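Local coordinates for allantoin racemase (Pseudomonas fluorescens, PDB 5LG5), which catalyses the racemisation of allantoin, interconverting its two enantiomers, and belongs to the HyuE family of Asp/Glu/hydantoin racemases, at the interface of chains A and B and the interface of chains A and C. Residues are numbered along the deposited sequence; one frame, centred on the assembly and turned at random. Chains: chain A/B/C, Allantoin racemase.

Contact 1: the interface of chains A and B. Residues chain A 10, 39-43, 49, 52; chain B 229, 231-234.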
# COMPACT_ATOMS: atom_id res chain seq x y z
N THR A 10 -0.95 19.79 30.67
CA THR A 10 -0.86 20.09 32.09
C THR A 10 -1.96 21.04 32.57
O THR A 10 -1.88 21.55 33.68
CB THR A 10 0.49 20.70 32.47
OG1 THR A 10 0.75 21.84 31.63
CG2 THR A 10 1.61 19.69 32.30
N PHE A 39 4.48 17.50 34.53
CA PHE A 39 5.21 18.47 33.71
C PHE A 39 4.74 18.44 32.24
O PHE A 39 3.98 17.55 31.85
CB PHE A 39 6.72 18.24 33.81
CG PHE A 39 7.19 16.89 33.31
CD1 PHE A 39 7.42 15.85 34.19
CD2 PHE A 39 7.43 16.69 31.95
CE1 PHE A 39 7.86 14.61 33.73
CE2 PHE A 39 7.87 15.45 31.48
CZ PHE A 39 8.08 14.42 32.37
N GLY A 40 5.20 19.39 31.44
CA GLY A 40 4.78 19.45 30.05
C GLY A 40 4.00 20.71 29.67
O GLY A 40 3.84 21.62 30.48
N ALA A 41 3.53 20.75 28.43
CA ALA A 41 2.84 21.93 27.92
C ALA A 41 1.37 21.96 28.35
O ALA A 41 0.76 20.91 28.61
CB ALA A 41 2.95 22.00 26.39
N GLU A 42 0.82 23.17 28.44
CA GLU A 42 -0.58 23.37 28.79
C GLU A 42 -1.53 22.92 27.67
O GLU A 42 -2.71 22.63 27.90
CB GLU A 42 -0.82 24.85 29.12
CG GLU A 42 -0.48 25.79 27.98
CD GLU A 42 -0.87 27.23 28.27
OE1 GLU A 42 -1.86 27.44 28.99
OE2 GLU A 42 -0.18 28.15 27.78
N SER A 43 -1.00 22.87 26.46
CA SER A 43 -1.69 22.28 25.32
C SER A 43 -0.64 21.65 24.41
O SER A 43 0.44 22.21 24.23
CB SER A 43 -2.51 23.34 24.56
OG SER A 43 -1.65 24.19 23.84
N GLU A 49 6.17 18.99 21.90
CA GLU A 49 5.22 18.92 23.00
C GLU A 49 4.63 17.51 23.11
O GLU A 49 4.39 17.01 24.22
CB GLU A 49 4.14 20.00 22.84
CG GLU A 49 4.75 21.41 22.92
CD GLU A 49 3.85 22.52 22.39
OE1 GLU A 49 2.71 22.24 21.98
OE2 GLU A 49 4.30 23.68 22.39
N LEU A 52 7.27 15.31 24.67
CA LEU A 52 7.30 15.68 26.08
C LEU A 52 6.07 15.12 26.79
O LEU A 52 6.16 14.53 27.88
CB LEU A 52 7.37 17.21 26.21
CG LEU A 52 7.58 17.81 27.60
CD1 LEU A 52 8.82 17.21 28.25
CD2 LEU A 52 7.71 19.34 27.51
N ARG B 229 4.67 26.81 19.17
CA ARG B 229 3.95 28.00 19.58
C ARG B 229 4.26 28.25 21.05
O ARG B 229 4.21 27.32 21.86
CB ARG B 229 2.46 27.78 19.32
CG ARG B 229 2.22 27.19 17.92
CD ARG B 229 0.89 26.43 17.75
NE ARG B 229 -0.14 26.78 18.73
CZ ARG B 229 -1.18 27.56 18.45
NH1 ARG B 229 -1.34 28.05 17.23
NH2 ARG B 229 -2.08 27.83 19.39
N LYS B 231 4.04 29.07 24.86
CA LYS B 231 2.96 28.77 25.80
C LYS B 231 3.56 28.34 27.13
O LYS B 231 4.77 28.16 27.24
CB LYS B 231 2.09 27.63 25.25
CG LYS B 231 2.83 26.29 25.20
CD LYS B 231 1.99 25.19 24.57
CE LYS B 231 1.67 25.48 23.12
NZ LYS B 231 0.82 24.40 22.54
N LYS B 232 2.71 28.15 28.13
CA LYS B 232 3.20 27.69 29.42
C LYS B 232 3.62 26.24 29.28
O LYS B 232 2.81 25.37 28.96
CB LYS B 232 2.11 27.85 30.49
CG LYS B 232 2.66 27.92 31.91
CD LYS B 232 1.58 27.73 32.95
CE LYS B 232 0.42 28.69 32.71
NZ LYS B 232 0.77 30.10 33.04
N VAL B 233 4.91 25.98 29.47
CA VAL B 233 5.38 24.60 29.54
C VAL B 233 6.29 24.34 30.75
O VAL B 233 7.28 25.02 30.95
CB VAL B 233 6.02 24.13 28.20
CG1 VAL B 233 6.63 25.31 27.46
CG2 VAL B 233 7.04 23.03 28.43
N ILE B 234 5.92 23.34 31.55
CA ILE B 234 6.66 22.97 32.76
C ILE B 234 7.76 21.93 32.54
O ILE B 234 7.60 21.01 31.73
CB ILE B 234 5.72 22.43 33.84
CG1 ILE B 234 4.35 23.10 33.73
CG2 ILE B 234 6.29 22.70 35.22
CD1 ILE B 234 3.35 22.65 34.78
O HOH W 1 5.85 25.53 23.29

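Contact 2: the interface of chains A and B. Residues chain A 82-83, 86, 223-229; chain B 46-49, 118.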
# COMPACT_ATOMS: atom_id res chain seq x y z
N GLU A 82 2.69 3.32 23.34
CA GLU A 82 3.60 2.19 23.33
C GLU A 82 4.47 2.13 24.58
O GLU A 82 4.89 1.04 24.97
CB GLU A 82 4.50 2.24 22.10
CG GLU A 82 3.77 2.20 20.78
CD GLU A 82 3.57 3.57 20.18
OE1 GLU A 82 3.46 4.56 20.95
OE2 GLU A 82 3.54 3.65 18.92
N GLY A 83 4.78 3.29 25.14
CA GLY A 83 5.56 3.36 26.37
C GLY A 83 4.80 2.81 27.55
O GLY A 83 5.32 2.03 28.34
N GLU A 86 4.41 -0.99 27.50
CA GLU A 86 5.58 -1.69 28.01
C GLU A 86 5.60 -1.62 29.53
O GLU A 86 5.85 -2.63 30.20
CB GLU A 86 6.87 -1.09 27.48
CG GLU A 86 7.19 -1.43 26.05
CD GLU A 86 8.57 -0.94 25.65
OE1 GLU A 86 9.20 -0.24 26.47
OE2 GLU A 86 9.00 -1.24 24.52
N ARG A 223 6.59 -9.59 23.15
CA ARG A 223 7.61 -9.06 22.26
C ARG A 223 7.73 -7.56 22.37
O ARG A 223 8.47 -7.04 23.21
CB ARG A 223 7.33 -9.46 20.80
CG ARG A 223 8.52 -9.26 19.86
CD ARG A 223 8.10 -9.32 18.38
NE ARG A 223 9.23 -9.23 17.46
CZ ARG A 223 9.14 -8.82 16.20
NH1 ARG A 223 7.96 -8.46 15.70
NH2 ARG A 223 10.22 -8.76 15.44
N THR A 224 7.00 -6.87 21.50
CA THR A 224 7.12 -5.43 21.40
C THR A 224 6.84 -4.74 22.72
O THR A 224 7.55 -3.80 23.09
CB THR A 224 6.17 -4.88 20.32
OG1 THR A 224 6.42 -5.56 19.08
CG2 THR A 224 6.39 -3.39 20.14
N TYR A 225 5.84 -5.21 23.46
CA TYR A 225 5.48 -4.52 24.70
C TYR A 225 5.87 -5.28 25.96
O TYR A 225 5.26 -5.12 27.00
CB TYR A 225 4.00 -4.18 24.71
CG TYR A 225 3.56 -3.46 23.46
CD1 TYR A 225 4.23 -2.33 22.99
CD2 TYR A 225 2.47 -3.92 22.73
CE1 TYR A 225 3.81 -1.67 21.81
CE2 TYR A 225 2.05 -3.28 21.59
CZ TYR A 225 2.72 -2.16 21.13
OH TYR A 225 2.26 -1.55 19.98
N ALA A 226 6.87 -6.15 25.83
CA ALA A 226 7.44 -6.82 26.99
C ALA A 226 7.92 -5.79 28.02
O ALA A 226 8.20 -4.63 27.68
CB ALA A 226 8.61 -7.71 26.57
N THR A 227 7.99 -6.21 29.27
CA THR A 227 8.52 -5.36 30.33
C THR A 227 9.92 -4.90 29.94
O THR A 227 10.70 -5.70 29.41
CB THR A 227 8.57 -6.13 31.67
OG1 THR A 227 7.25 -6.60 31.98
CG2 THR A 227 9.06 -5.24 32.80
N PRO A 228 10.22 -3.62 30.16
CA PRO A 228 11.58 -3.12 29.85
C PRO A 228 12.64 -3.95 30.57
O PRO A 228 12.40 -4.36 31.70
CB PRO A 228 11.55 -1.69 30.39
CG PRO A 228 10.08 -1.28 30.29
CD PRO A 228 9.32 -2.53 30.60
N ARG A 229 13.75 -4.24 29.91
CA ARG A 229 14.81 -4.99 30.57
C ARG A 229 15.38 -4.14 31.68
O ARG A 229 15.73 -2.97 31.46
CB ARG A 229 15.94 -5.38 29.61
CG ARG A 229 16.65 -6.66 30.05
CD ARG A 229 18.02 -6.86 29.42
NE ARG A 229 18.61 -5.62 28.92
CZ ARG A 229 19.71 -5.07 29.43
NH1 ARG A 229 20.32 -5.64 30.45
NH2 ARG A 229 20.20 -3.94 28.92
N GLY B 46 13.60 -0.41 23.45
CA GLY B 46 12.15 -0.48 23.52
C GLY B 46 11.51 0.89 23.56
O GLY B 46 12.18 1.91 23.64
N ASN B 47 10.18 0.89 23.53
CA ASN B 47 9.42 2.14 23.44
C ASN B 47 9.64 3.07 24.63
O ASN B 47 9.86 4.27 24.45
CB ASN B 47 7.93 1.86 23.27
CG ASN B 47 7.60 1.09 21.99
OD1 ASN B 47 7.39 -0.12 22.03
ND2 ASN B 47 7.55 1.79 20.87
N PHE B 48 9.57 2.54 25.84
CA PHE B 48 9.70 3.42 27.00
C PHE B 48 11.07 4.10 27.02
O PHE B 48 11.16 5.33 27.15
CB PHE B 48 9.45 2.65 28.31
CG PHE B 48 10.03 3.33 29.52
CD1 PHE B 48 9.52 4.54 29.96
CD2 PHE B 48 11.12 2.78 30.18
CE1 PHE B 48 10.07 5.19 31.06
CE2 PHE B 48 11.68 3.42 31.28
CZ PHE B 48 11.15 4.62 31.72
N GLU B 49 12.13 3.33 26.84
CA GLU B 49 13.48 3.91 26.81
C GLU B 49 13.63 4.88 25.63
O GLU B 49 14.30 5.91 25.74
CB GLU B 49 14.53 2.79 26.76
CG GLU B 49 14.50 1.93 28.03
CD GLU B 49 15.23 0.60 27.91
OE1 GLU B 49 15.82 0.29 26.85
OE2 GLU B 49 15.19 -0.16 28.90
N ARG B 118 13.06 -7.24 20.05
CA ARG B 118 12.01 -6.32 20.47
C ARG B 118 12.18 -4.91 19.91
O ARG B 118 11.24 -4.10 19.94
CB ARG B 118 11.92 -6.26 22.00
CG ARG B 118 13.07 -5.49 22.64
CD ARG B 118 12.85 -5.37 24.13
NE ARG B 118 11.71 -4.51 24.43
CZ ARG B 118 11.06 -4.50 25.59
NH1 ARG B 118 11.43 -5.33 26.56
NH2 ARG B 118 10.03 -3.68 25.76
O HOH W 2 10.24 -3.40 22.35
O HOH W 3 11.80 0.45 26.87
O HOH W 4 14.25 -2.94 27.52

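Contact 3: the interface of chains A and C. Residues chain A 25-27, 203-204, 207, 210-211, 214; chain C 207, 211, 214-215.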
# COMPACT_ATOMS: atom_id res chain seq x y z
N VAL A 25 -20.23 8.02 30.57
CA VAL A 25 -20.54 6.78 29.86
C VAL A 25 -20.11 5.52 30.61
O VAL A 25 -20.54 4.42 30.27
CB VAL A 25 -19.88 6.75 28.48
CG1 VAL A 25 -20.39 7.90 27.64
CG2 VAL A 25 -18.37 6.80 28.62
N ALA A 26 -19.31 5.70 31.65
CA ALA A 26 -18.73 4.59 32.40
C ALA A 26 -19.82 3.69 32.98
O ALA A 26 -20.90 4.16 33.30
CB ALA A 26 -17.82 5.12 33.51
N SER A 27 -19.55 2.38 33.02
CA SER A 27 -20.46 1.41 33.61
C SER A 27 -20.52 1.58 35.13
O SER A 27 -19.57 2.09 35.73
CB SER A 27 -20.02 -0.01 33.25
OG SER A 27 -20.18 -0.23 31.87
N THR A 203 -15.11 8.99 25.21
CA THR A 203 -16.15 8.04 25.60
C THR A 203 -15.98 6.68 24.91
O THR A 203 -16.25 5.63 25.50
CB THR A 203 -17.55 8.60 25.36
OG1 THR A 203 -17.66 9.04 24.00
CG2 THR A 203 -17.80 9.81 26.31
N ALA A 204 -15.53 6.71 23.66
CA ALA A 204 -15.16 5.49 22.98
C ALA A 204 -14.12 4.72 23.79
O ALA A 204 -14.27 3.52 24.03
CB ALA A 204 -14.63 5.77 21.58
N THR A 207 -15.38 2.88 26.87
CA THR A 207 -16.07 1.63 26.58
C THR A 207 -15.11 0.52 26.18
O THR A 207 -15.34 -0.65 26.52
CB THR A 207 -17.16 1.81 25.49
OG1 THR A 207 -16.54 2.13 24.23
CG2 THR A 207 -18.14 2.93 25.87
N GLU A 210 -13.03 -0.56 29.42
CA GLU A 210 -13.92 -1.38 30.23
C GLU A 210 -14.07 -2.75 29.62
O GLU A 210 -14.03 -3.76 30.33
CB GLU A 210 -15.32 -0.77 30.33
CG GLU A 210 -15.50 0.34 31.35
CD GLU A 210 -16.97 0.72 31.52
OE1 GLU A 210 -17.79 0.38 30.65
OE2 GLU A 210 -17.32 1.36 32.54
N SER A 211 -14.27 -2.78 28.31
CA SER A 211 -14.50 -4.04 27.60
C SER A 211 -13.31 -4.97 27.72
O SER A 211 -13.48 -6.19 27.92
CB SER A 211 -14.79 -3.77 26.12
OG SER A 211 -15.98 -3.00 26.00
N ARG A 214 -13.29 -6.39 31.12
CA ARG A 214 -14.37 -7.39 31.19
C ARG A 214 -14.02 -8.68 30.45
O ARG A 214 -14.46 -9.77 30.82
CB ARG A 214 -15.68 -6.82 30.65
CG ARG A 214 -16.38 -5.82 31.57
CD ARG A 214 -17.80 -5.55 31.12
NE ARG A 214 -17.79 -4.68 29.95
CZ ARG A 214 -18.52 -4.88 28.85
NH1 ARG A 214 -19.35 -5.92 28.78
NH2 ARG A 214 -18.44 -4.04 27.84
N THR C 207 -19.20 -6.88 23.45
CA THR C 207 -18.78 -5.65 24.11
C THR C 207 -18.81 -4.44 23.17
O THR C 207 -19.17 -3.34 23.59
CB THR C 207 -17.38 -5.79 24.74
OG1 THR C 207 -16.42 -5.99 23.70
CG2 THR C 207 -17.34 -6.98 25.68
N SER C 211 -21.28 -1.36 23.53
CA SER C 211 -20.64 -0.07 23.62
C SER C 211 -21.26 0.91 22.64
O SER C 211 -21.53 2.04 23.01
CB SER C 211 -19.13 -0.19 23.36
OG SER C 211 -18.55 -1.00 24.36
N ARG C 214 -24.54 1.97 23.94
CA ARG C 214 -24.30 2.87 25.07
C ARG C 214 -23.84 4.25 24.66
O ARG C 214 -24.12 5.23 25.34
CB ARG C 214 -23.28 2.28 26.05
CG ARG C 214 -23.81 1.15 26.92
CD ARG C 214 -22.93 0.95 28.15
NE ARG C 214 -21.66 0.29 27.87
CZ ARG C 214 -20.48 0.68 28.35
NH1 ARG C 214 -20.40 1.73 29.15
NH2 ARG C 214 -19.39 0.00 28.03
N LEU C 215 -23.11 4.33 23.55
CA LEU C 215 -22.56 5.61 23.10
C LEU C 215 -23.56 6.38 22.24
O LEU C 215 -23.29 7.50 21.82
CB LEU C 215 -21.26 5.38 22.33
CG LEU C 215 -20.10 4.82 23.17
CD1 LEU C 215 -18.97 4.36 22.27
CD2 LEU C 215 -19.61 5.87 24.14

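Contact 4: the interface of chains A and C. Residues chain A 105-108, 173-175, 196-197; chain C 85, 218-220, 222-225.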
# COMPACT_ATOMS: atom_id res chain seq x y z
N PHE A 105 -16.65 0.68 12.74
CA PHE A 105 -17.83 -0.17 12.79
C PHE A 105 -19.08 0.50 12.25
O PHE A 105 -20.10 -0.15 12.06
CB PHE A 105 -18.10 -0.65 14.23
CG PHE A 105 -17.08 -1.64 14.73
CD1 PHE A 105 -16.08 -1.24 15.61
CD2 PHE A 105 -17.12 -2.96 14.32
CE1 PHE A 105 -15.14 -2.15 16.08
CE2 PHE A 105 -16.20 -3.88 14.77
CZ PHE A 105 -15.20 -3.47 15.65
N LEU A 106 -19.00 1.81 12.01
CA LEU A 106 -20.22 2.58 11.75
C LEU A 106 -20.42 3.03 10.32
O LEU A 106 -21.52 3.41 9.94
CB LEU A 106 -20.25 3.80 12.68
CG LEU A 106 -20.23 3.44 14.16
CD1 LEU A 106 -20.17 4.72 15.02
CD2 LEU A 106 -21.50 2.67 14.45
N GLY A 107 -19.36 2.98 9.51
CA GLY A 107 -19.46 3.46 8.14
C GLY A 107 -18.31 3.01 7.27
O GLY A 107 -17.29 2.49 7.76
N HIS A 108 -18.43 3.24 5.97
CA HIS A 108 -17.43 2.76 5.02
C HIS A 108 -16.10 3.50 5.20
O HIS A 108 -15.04 2.96 4.90
CB HIS A 108 -17.95 2.89 3.59
CG HIS A 108 -17.11 2.20 2.57
ND1 HIS A 108 -16.26 2.88 1.71
CD2 HIS A 108 -16.96 0.88 2.28
CE1 HIS A 108 -15.64 2.01 0.93
NE2 HIS A 108 -16.05 0.79 1.25
N ALA A 173 -16.25 10.84 3.85
CA ALA A 173 -16.40 10.35 5.21
C ALA A 173 -17.87 10.03 5.45
O ALA A 173 -18.75 10.68 4.87
CB ALA A 173 -15.93 11.39 6.21
N GLU A 174 -18.13 9.00 6.26
CA GLU A 174 -19.51 8.64 6.62
C GLU A 174 -19.67 8.72 8.14
O GLU A 174 -20.78 8.63 8.66
CB GLU A 174 -19.87 7.24 6.10
CG GLU A 174 -19.69 7.10 4.58
CD GLU A 174 -20.19 5.78 4.03
OE1 GLU A 174 -20.67 4.93 4.83
OE2 GLU A 174 -20.10 5.59 2.80
N VAL A 175 -18.53 8.86 8.82
CA VAL A 175 -18.45 9.03 10.27
C VAL A 175 -17.42 10.12 10.59
O VAL A 175 -16.38 10.21 9.94
CB VAL A 175 -18.03 7.71 10.97
CG1 VAL A 175 -18.15 7.85 12.50
CG2 VAL A 175 -18.86 6.52 10.47
N VAL A 196 -24.45 12.32 10.13
CA VAL A 196 -23.58 11.16 10.33
C VAL A 196 -23.25 10.97 11.80
O VAL A 196 -23.30 11.93 12.58
CB VAL A 196 -22.26 11.28 9.53
CG1 VAL A 196 -22.54 11.54 8.06
CG2 VAL A 196 -21.35 12.36 10.14
N PRO A 197 -22.92 9.73 12.19
CA PRO A 197 -22.49 9.48 13.56
C PRO A 197 -21.22 10.25 13.84
O PRO A 197 -20.40 10.44 12.94
CB PRO A 197 -22.20 7.96 13.58
CG PRO A 197 -22.95 7.41 12.45
CD PRO A 197 -22.95 8.49 11.39
N GLN C 85 -26.21 -3.78 7.52
CA GLN C 85 -25.96 -2.36 7.79
C GLN C 85 -26.87 -1.45 6.96
O GLN C 85 -27.30 -0.39 7.43
CB GLN C 85 -24.49 -2.00 7.57
CG GLN C 85 -23.53 -2.50 8.66
CD GLN C 85 -22.08 -2.14 8.38
OE1 GLN C 85 -21.51 -2.54 7.36
NE2 GLN C 85 -21.48 -1.37 9.28
N SER C 218 -24.92 4.47 15.85
CA SER C 218 -25.42 3.48 14.91
C SER C 218 -24.81 3.69 13.55
O SER C 218 -24.14 4.70 13.30
CB SER C 218 -26.96 3.50 14.82
OG SER C 218 -27.44 2.36 14.12
N THR C 219 -25.06 2.74 12.66
CA THR C 219 -24.57 2.76 11.30
C THR C 219 -24.87 4.08 10.61
O THR C 219 -25.99 4.59 10.64
CB THR C 219 -25.19 1.63 10.50
OG1 THR C 219 -24.96 0.40 11.20
CG2 THR C 219 -24.60 1.57 9.09
N SER C 220 -23.85 4.65 9.98
CA SER C 220 -24.05 5.85 9.19
C SER C 220 -24.97 5.54 8.02
O SER C 220 -24.73 4.58 7.27
CB SER C 220 -22.72 6.37 8.66
OG SER C 220 -22.98 7.49 7.84
N ILE C 222 -25.66 7.74 5.61
CA ILE C 222 -25.45 8.85 4.70
C ILE C 222 -25.13 8.44 3.24
O ILE C 222 -25.45 9.17 2.29
CB ILE C 222 -24.35 9.79 5.25
CG1 ILE C 222 -24.45 11.19 4.62
CG2 ILE C 222 -22.95 9.21 5.04
CD1 ILE C 222 -25.58 12.01 5.18
N ARG C 223 -24.51 7.28 3.05
CA ARG C 223 -24.04 6.92 1.71
C ARG C 223 -24.10 5.43 1.46
O ARG C 223 -25.12 4.91 1.00
CB ARG C 223 -22.62 7.45 1.48
CG ARG C 223 -22.21 7.51 0.00
CD ARG C 223 -20.71 7.70 -0.14
NE ARG C 223 -20.33 7.94 -1.54
CZ ARG C 223 -19.11 7.74 -2.04
NH1 ARG C 223 -18.14 7.28 -1.25
NH2 ARG C 223 -18.87 8.01 -3.32
N THR C 224 -23.00 4.76 1.76
CA THR C 224 -22.83 3.35 1.47
C THR C 224 -23.93 2.50 2.10
O THR C 224 -24.43 1.56 1.49
CB THR C 224 -21.45 2.84 1.94
OG1 THR C 224 -20.42 3.69 1.40
CG2 THR C 224 -21.21 1.39 1.50
N TYR C 225 -24.30 2.84 3.33
CA TYR C 225 -25.26 2.02 4.09
C TYR C 225 -26.61 2.71 4.24
O TYR C 225 -27.35 2.43 5.17
CB TYR C 225 -24.66 1.62 5.45
CG TYR C 225 -23.34 0.94 5.27
CD1 TYR C 225 -23.23 -0.20 4.49
CD2 TYR C 225 -22.17 1.47 5.79
CE1 TYR C 225 -22.02 -0.83 4.28
CE2 TYR C 225 -20.94 0.86 5.58
CZ TYR C 225 -20.88 -0.29 4.82
OH TYR C 225 -19.68 -0.93 4.60
O HOH W 5 -23.47 5.09 4.78
O HOH W 6 -22.83 -0.86 12.27
O HOH W 7 -18.22 6.86 1.50

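Contact 1: the interface of chains A and B
The apolar centre is small. A:Leu52, on helix 47-63, brings its CD2 methyl obliquely to CG2 of B:Val233 at 3.9 Å. The methyl of A:Ala41 lies against CD of B:Lys231. B:Ile234 brings CG1 near A:Gly40 O, and its CD1 points toward A:Thr10. Around this runs a short antiparallel pairing of strand 40-41 of chain A with strand 233-234 of chain B. A:Gly40 bonds B:Ile234 both ways, N to O and O to N, each at 2.9 Å. The A:Glu42 amide N continues the pairing to B:Lys232 O at 3.0 Å, almost along the C=O axis. The A:Glu42 side chain, extended beyond CG, crosses B:Lys232 at about a right angle. A:Glu42 OE2 takes the B:Lys232 backbone N from above the carboxylate plane, at 2.9 Å. At the rim B:Lys231 bends at chi3 (64°) and meets A:Glu49 tip to tip. B:Lys231 NZ is gripped by A:Ser43 O and OG, each at 2.8 Å, and forms a salt bridge to A:Glu49 OE1 at 2.9 Å. Water 1 joins A:Glu49 OE2 to B:Arg229 O. The site appears to fasten the C-terminal tail of one subunit to its neighbour by strand addition.

Contact 2: the interface of chains A and B
Apolar contact is sparse here. CB of A:Glu82 presses obliquely on the amide group of B:Asn47, 3.3 Å from its CG. The A:Glu82 carboxylate and this amide are turned 19° apart. Nearby, CD2 of the B:Phe48 ring comes loosely toward CG of A:Pro228, the two side chains crossing at about a right angle. Two side chains carry the polar part, A:Glu86 and B:Arg118. A:Glu86, at the end of helix 81-87, is extended beyond CG. Its carboxylate caps the first turn of helix 47-63 of chain B. A:Glu86 OE2 takes the backbone N of B:Asn47 at 2.6 Å. A:Glu86 OE1 takes the backbone N of B:Phe48 at 2.9 Å in a nearly straight bond. Both amides come from above the carboxylate plane. The helix N-terminus would probably stabilise the negative charge. B:Arg118 meets A:Glu86 tip to tip, with the two planes 79° apart. B:Arg118 NH2 forms a salt bridge to A:Glu86 OE2 at 2.9 Å, though its hydrogen bond is weak. B:Arg118 NH2 also donates to A:Ala226 O at 2.8 Å. B:Arg118 NH1 reaches A:Thr227 O at 3.0 Å, in the guanidinium plane. Between the chains, water 2 links B:Arg118 NE and O to A:Thr224 O, and water 3 links A:Glu86 OE1 to B:Glu49 N. The site appears to clamp the 224-227 loop of chain A and to lock a helix start of chain B onto its neighbour.

Contact 3: the interface of chains A and C
This is a two-fold helix-to-helix interface between subunits of a HyuE-family racemase, and it joins chains A and C in the deposited six-chain assembly. Helix 201-214 of each chain packs on its counterpart. At the crossing, CB of A:Thr207 meets CB of C:Ser211 at 3.5 Å; the two-fold related pair is A:Ser211 with C:Thr207. The hydroxyls turn back to their own helix: C:Ser211 OG donates to C:Thr207 O at 2.5 Å. A:Thr207 OG1 sits in the crowded position (chi1 67°) and bonds A:Ala204 O on a lone pair, at 2.7 Å. This leaves A:Thr207 CG2 to meet C:Leu215 tip to tip, 3.7 Å from CD2. CD2 of C:Leu215 also packs on CB of A:Thr203, the two side chains running past each other in opposite directions. Toward the rim C:Arg214 bends at chi3 (-75°) and crosses A:Glu210 obliquely. NH2 of C:Arg214 forms a salt bridge to OE1 of A:Glu210 at 3.1 Å, with weak hydrogen-bond geometry. A:Ser27 OG lies over one guanidinium face, offset toward the rim. A:Ser27 N donates to the syn lone pair of A:Glu210 OE2. An alanine at A:Glu210 would remove the carboxylate, and would probably leave C:Arg214 less firmly held and the A:Ser27 turn less well fixed.

Contact 4: the interface of chains A and C
The tight part centres on C:Ser220, wedged between A:Leu106, A:Glu174 and A:Pro197. C:Ser220 N donates to A:Leu106 O at 2.6 Å, in the carbonyl plane and nearly straight. C:Ser220 OG, anti to the backbone N (chi1 177°), donates to A:Glu174 O at 2.6 Å, on a lone pair. CB of C:Ser220 packs on CD of A:Pro197 at 3.5 Å. A glycine here would remove OG and CB, and would probably loosen the hold on the A:Glu174 carbonyl and the packing on A:Pro197. C:Ile222 crosses obliquely, with CB 3.8 Å from CG1 of A:Val196. The extended A:Glu174 crosses C:Thr224 at about a right angle; A:Glu174 OE2 accepts C:Thr224 N from above the carboxylate plane at 3.2 Å. A:His108 N holds A:Glu174 OE1 at 3.0 Å. Water 5 is well held by A:Glu174 OE1, C:Ser220 O, C:Arg223 N and C:Tyr225 N. C:Tyr225 sets its ring edge against A:Gly107 CA.

On the loose side water 6 joins A:Phe105 O to C:Thr219 OG1, and water 7 joins A:Glu174 OE2 to C:Arg223 NH1. In the fold, chain A offers loops after helix 95-104 and before strands 175-179 and 198-199. Chain C offers helix 81-87 and the segment following helix 201-214.

Contacts 1 and 2 belong to the A-B interface, with C-alpha centres about 25 Å apart. Contacts 3 and 4 belong to the A-C interface, with centres about 20 Å apart. Across the two interfaces, the centres of contacts 1 and 4 lie about 37 Å apart. Chain A thus holds a different neighbour on each side, which is consistent with the six chains of the deposited assembly. Helix 47-63 serves contacts 1 and 2; A:Glu49 and B:Glu49, and B:Arg229 and A:Arg229, occur in them. Residues 223-225 and helix 81-87 serve contact 2 in chain A and contact 4 in chain C. These elements may therefore couple the two interfaces.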